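Long-range contact in putative enoyl-CoA hydratase/isomerase (Bordetella parapertussis, PDB 3ISA), which probably acts on acyl-CoA thioesters as a hydratase or isomerase of the crotonase family, its exact substrate and reaction being unknown: residues 53-64 and 99-110. Sequence-based numbering, arbitrary orientation. Where two conformers were deposited one is given.
Sequences LLVFAGAGRNFS and SLTLALAHGRNF
Leu54 and Phe56 bond through backbone N and O to Leu100, Leu102 and Leu104, pairing strands 53-58 and 100-105 as parallel neighbours in the central crotonase sheet. Packing is tight here: CD1 of Leu53 rests 3.9 Å from CG of Leu100 and 4.0 Å from CB of Leu102, against helix 186-197, while Leu54 and Phe56 face helix 33-48. Beyond Ala57 the strands part, and a water accepts from Gly58 N and donates to Leu104 O. His106, with CG between backbone N and carbonyl carbon (chi1 66°), reaches across to the turn, where NE2 donates to Gly60 O at 2.8 Å, nearly straight (172°) and in the ring plane. Asn109 holds the backbone of Phe63 and Ser64: OD1 accepts from Phe63 N (2.8 Å) and Ser64 N (3.1 Å), and ND2 donates to His106 O. The amide planes of Asn62 and Asn109 are 15° apart, and Asn62 ND2 bonds to Arg108 O (3.0 Å). The side chains of Arg61 and Arg108 lead outward to solvent, the loose side. Apolar packing thus yields to polar side chains gripping backbone, consistent with holding together two loops that lead, as in crotonase relatives, to the oxyanion-hole N-H groups.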
loop_
_atom_site.group_PDB
_atom_site.type_symbol
_atom_site.label_atom_id
_atom_site.label_comp_id
_atom_site.label_asym_id
_atom_site.label_seq_id
_atom_site.Cartn_x
_atom_site.Cartn_y
_atom_site.Cartn_z
ATOM N N LEU D 53 -20.495 3.904 -24.048
ATOM C CA LEU D 53 -19.258 3.973 -24.820
ATOM C C LEU D 53 -18.878 5.416 -25.166
ATOM O O LEU D 53 -19.701 6.182 -25.703
ATOM C CB LEU D 53 -19.400 3.172 -26.122
ATOM C CG LEU D 53 -18.230 3.287 -27.106
ATOM C CD1 LEU D 53 -16.984 2.539 -26.586
ATOM C CD2 LEU D 53 -18.624 2.757 -28.489
ATOM N N LEU D 54 -17.643 5.786 -24.856
ATOM C CA LEU D 54 -17.065 7.041 -25.343
ATOM C C LEU D 54 -16.085 6.734 -26.447
ATOM O O LEU D 54 -15.135 5.947 -26.257
ATOM C CB LEU D 54 -16.322 7.785 -24.221
ATOM C CG LEU D 54 -17.053 7.908 -22.884
ATOM C CD1 LEU D 54 -16.250 8.756 -21.879
ATOM C CD2 LEU D 54 -18.467 8.456 -23.078
ATOM N N VAL D 55 -16.305 7.362 -27.597
ATOM C CA VAL D 55 -15.404 7.225 -28.743
ATOM C C VAL D 55 -14.590 8.517 -28.936
ATOM O O VAL D 55 -15.141 9.631 -28.910
ATOM C CB VAL D 55 -16.178 6.877 -30.051
ATOM C CG1 VAL D 55 -15.219 6.775 -31.247
ATOM C CG2 VAL D 55 -16.991 5.597 -29.877
ATOM N N PHE D 56 -13.274 8.369 -29.094
ATOM C CA PHE D 56 -12.389 9.498 -29.370
ATOM C C PHE D 56 -11.728 9.405 -30.749
ATOM O O PHE D 56 -11.085 8.409 -31.081
ATOM C CB PHE D 56 -11.316 9.612 -28.288
ATOM C CG PHE D 56 -11.877 9.916 -26.925
ATOM C CD1 PHE D 56 -11.986 11.241 -26.495
ATOM C CD2 PHE D 56 -12.303 8.886 -26.079
ATOM C CE1 PHE D 56 -12.509 11.537 -25.252
ATOM C CE2 PHE D 56 -12.836 9.174 -24.806
ATOM C CZ PHE D 56 -12.932 10.508 -24.402
ATOM N N ALA D 57 -11.869 10.473 -31.530
ATOM C CA ALA D 57 -11.312 10.509 -32.883
ATOM C C ALA D 57 -10.835 11.916 -33.198
ATOM O O ALA D 57 -11.148 12.851 -32.474
ATOM C CB ALA D 57 -12.351 10.045 -33.901
ATOM N N GLY D 58 -10.059 12.062 -34.266
ATOM C CA GLY D 58 -9.599 13.371 -34.685
ATOM C C GLY D 58 -10.020 13.679 -36.106
ATOM O O GLY D 58 -9.933 12.811 -36.971
ATOM N N ALA D 59 -10.502 14.903 -36.332
ATOM C CA ALA D 59 -10.787 15.423 -37.683
ATOM C C ALA D 59 -9.488 15.710 -38.441
ATOM O O ALA D 59 -8.464 15.991 -37.833
ATOM C CB ALA D 59 -11.615 16.708 -37.595
ATOM N N GLY D 60 -9.532 15.693 -39.770
ATOM C CA GLY D 60 -8.334 16.034 -40.539
ATOM C C GLY D 60 -7.334 14.887 -40.627
ATOM O O GLY D 60 -7.731 13.729 -40.728
ATOM N N ARG D 61 -6.043 15.224 -40.548
ATOM C CA ARG D 61 -4.936 14.306 -40.855
ATOM C C ARG D 61 -4.458 13.436 -39.684
ATOM O O ARG D 61 -3.715 12.462 -39.883
ATOM C CB ARG D 61 -3.749 15.110 -41.412
ATOM C CG ARG D 61 -4.003 15.782 -42.763
ATOM C CD ARG D 61 -2.887 16.765 -43.138
ATOM N NE ARG D 61 -3.343 18.157 -43.196
ATOM C CZ ARG D 61 -3.021 19.105 -42.318
ATOM N NH1 ARG D 61 -2.229 18.832 -41.287
ATOM N NH2 ARG D 61 -3.493 20.338 -42.473
ATOM N N ASN D 62 -4.844 13.795 -38.460
ATOM C CA ASN D 62 -4.387 13.025 -37.287
ATOM C C ASN D 62 -5.407 12.928 -36.149
ATOM O O ASN D 62 -6.522 13.466 -36.251
ATOM C CB ASN D 62 -3.030 13.551 -36.760
ATOM C CG ASN D 62 -3.163 14.806 -35.892
ATOM O OD1 ASN D 62 -4.169 15.515 -35.941
ATOM N ND2 ASN D 62 -2.127 15.086 -35.090
ATOM N N PHE D 63 -5.002 12.244 -35.080
ATOM C CA PHE D 63 -5.767 12.162 -33.829
ATOM C C PHE D 63 -5.494 13.424 -32.979
ATOM O O PHE D 63 -6.411 14.222 -32.749
ATOM C CB PHE D 63 -5.415 10.847 -33.097
ATOM C CG PHE D 63 -6.113 10.657 -31.774
ATOM C CD1 PHE D 63 -7.405 10.142 -31.719
ATOM C CD2 PHE D 63 -5.465 10.984 -30.575
ATOM C CE1 PHE D 63 -8.052 9.963 -30.484
ATOM C CE2 PHE D 63 -6.096 10.819 -29.352
ATOM C CZ PHE D 63 -7.387 10.316 -29.300
ATOM N N SER D 64 -4.245 13.602 -32.539
ATOM C CA SER D 64 -3.797 14.826 -31.843
ATOM C C SER D 64 -2.271 14.949 -31.741
ATOM O O SER D 64 -1.567 13.980 -31.407
ATOM C CB SER D 64 -4.395 14.911 -30.420
ATOM O OG SER D 64 -3.875 16.030 -29.719
ATOM N N SER D 99 -17.549 4.354 -18.343
ATOM C CA SER D 99 -17.872 3.985 -19.732
ATOM C C SER D 99 -16.742 3.147 -20.304
ATOM O O SER D 99 -15.585 3.335 -19.937
ATOM C CB SER D 99 -18.000 5.222 -20.614
ATOM O OG SER D 99 -18.922 6.171 -20.099
ATOM N N LEU D 100 -17.061 2.242 -21.228
ATOM C CA LEU D 100 -16.023 1.689 -22.106
ATOM C C LEU D 100 -15.504 2.864 -22.954
ATOM O O LEU D 100 -16.270 3.773 -23.304
ATOM C CB LEU D 100 -16.588 0.605 -23.021
ATOM C CG LEU D 100 -15.618 -0.047 -24.022
ATOM C CD1 LEU D 100 -14.413 -0.688 -23.260
ATOM C CD2 LEU D 100 -16.330 -1.072 -24.875
ATOM N N THR D 101 -14.212 2.861 -23.264
ATOM C CA THR D 101 -13.628 3.936 -24.080
ATOM C C THR D 101 -12.892 3.344 -25.272
ATOM O O THR D 101 -12.213 2.313 -25.144
ATOM C CB THR D 101 -12.682 4.805 -23.245
ATOM O OG1 THR D 101 -11.677 3.965 -22.650
ATOM C CG2 THR D 101 -13.492 5.529 -22.122
ATOM N N LEU D 102 -13.043 4.002 -26.422
ATOM C CA LEU D 102 -12.461 3.568 -27.681
ATOM C C LEU D 102 -11.768 4.748 -28.357
ATOM O O LEU D 102 -12.363 5.817 -28.542
ATOM C CB LEU D 102 -13.552 2.977 -28.602
ATOM C CG LEU D 102 -13.248 2.735 -30.101
ATOM C CD1 LEU D 102 -12.181 1.687 -30.260
ATOM C CD2 LEU D 102 -14.491 2.293 -30.858
ATOM N N ALA D 103 -10.523 4.554 -28.758
ATOM C CA ALA D 103 -9.810 5.599 -29.472
ATOM C C ALA D 103 -9.401 5.086 -30.848
ATOM O O ALA D 103 -9.050 3.920 -30.999
ATOM C CB ALA D 103 -8.611 6.060 -28.695
ATOM N N LEU D 104 -9.444 5.976 -31.829
ATOM C CA LEU D 104 -9.167 5.632 -33.210
ATOM C C LEU D 104 -8.190 6.660 -33.756
ATOM O O LEU D 104 -8.555 7.826 -33.961
ATOM C CB LEU D 104 -10.467 5.637 -34.022
ATOM C CG LEU D 104 -11.567 4.649 -33.613
ATOM C CD1 LEU D 104 -12.910 5.082 -34.213
ATOM C CD2 LEU D 104 -11.225 3.216 -33.990
ATOM N N ALA D 105 -6.934 6.242 -33.927
ATOM C CA ALA D 105 -5.855 7.162 -34.292
ATOM C C ALA D 105 -5.439 6.978 -35.739
ATOM O O ALA D 105 -5.506 5.871 -36.276
ATOM C CB ALA D 105 -4.645 6.961 -33.412
ATOM N N HIS D 106 -5.005 8.076 -36.344
ATOM C CA HIS D 106 -4.435 8.065 -37.674
ATOM C C HIS D 106 -3.403 9.171 -37.718
ATOM O O HIS D 106 -3.346 9.988 -36.797
ATOM C CB HIS D 106 -5.522 8.194 -38.767
ATOM C CG HIS D 106 -6.251 9.508 -38.780
ATOM N ND1 HIS D 106 -7.090 9.910 -37.765
ATOM C CD2 HIS D 106 -6.298 10.486 -39.715
ATOM C CE1 HIS D 106 -7.598 11.094 -38.059
ATOM N NE2 HIS D 106 -7.131 11.468 -39.235
ATOM N N GLY D 107 -2.547 9.169 -38.742
ATOM C CA GLY D 107 -1.559 10.226 -38.909
ATOM C C GLY D 107 -0.507 10.252 -37.805
ATOM O O GLY D 107 -0.334 9.265 -37.064
ATOM N N ARG D 108 0.162 11.397 -37.692
ATOM C CA ARG D 108 1.262 11.590 -36.751
ATOM C C ARG D 108 0.766 12.205 -35.440
ATOM O O ARG D 108 0.228 13.319 -35.425
ATOM C CB ARG D 108 2.340 12.475 -37.379
ATOM C CG ARG D 108 2.958 11.895 -38.661
ATOM C CD ARG D 108 3.847 12.913 -39.375
ATOM N NE ARG D 108 4.941 13.373 -38.520
ATOM C CZ ARG D 108 5.964 14.120 -38.927
ATOM N NH1 ARG D 108 6.059 14.506 -40.194
ATOM N NH2 ARG D 108 6.900 14.479 -38.059
ATOM N N ASN D 109 0.961 11.478 -34.352
ATOM C CA ASN D 109 0.428 11.867 -33.053
ATOM C C ASN D 109 1.519 12.042 -32.015
ATOM O O ASN D 109 2.499 11.291 -32.006
ATOM C CB ASN D 109 -0.604 10.839 -32.631
ATOM C CG ASN D 109 -1.655 10.608 -33.730
ATOM O OD1 ASN D 109 -2.481 11.489 -34.005
ATOM N ND2 ASN D 109 -1.588 9.455 -34.394
ATOM N N PHE D 110 1.338 13.028 -31.140
ATOM C CA PHE D 110 2.409 13.489 -30.261
ATOM C C PHE D 110 1.930 13.746 -28.841
ATOM O O PHE D 110 0.812 14.238 -28.640
ATOM C CB PHE D 110 3.025 14.794 -30.785
ATOM C CG PHE D 110 3.686 14.664 -32.127
ATOM C CD1 PHE D 110 5.010 14.247 -32.217
ATOM C CD2 PHE D 110 2.991 14.977 -33.294
ATOM C CE1 PHE D 110 5.634 14.122 -33.451
ATOM C CE2 PHE D 110 3.608 14.856 -34.541
ATOM C CZ PHE D 110 4.939 14.429 -34.613
HETATM O O HOH W 1 -9.231 9.808 -35.649
#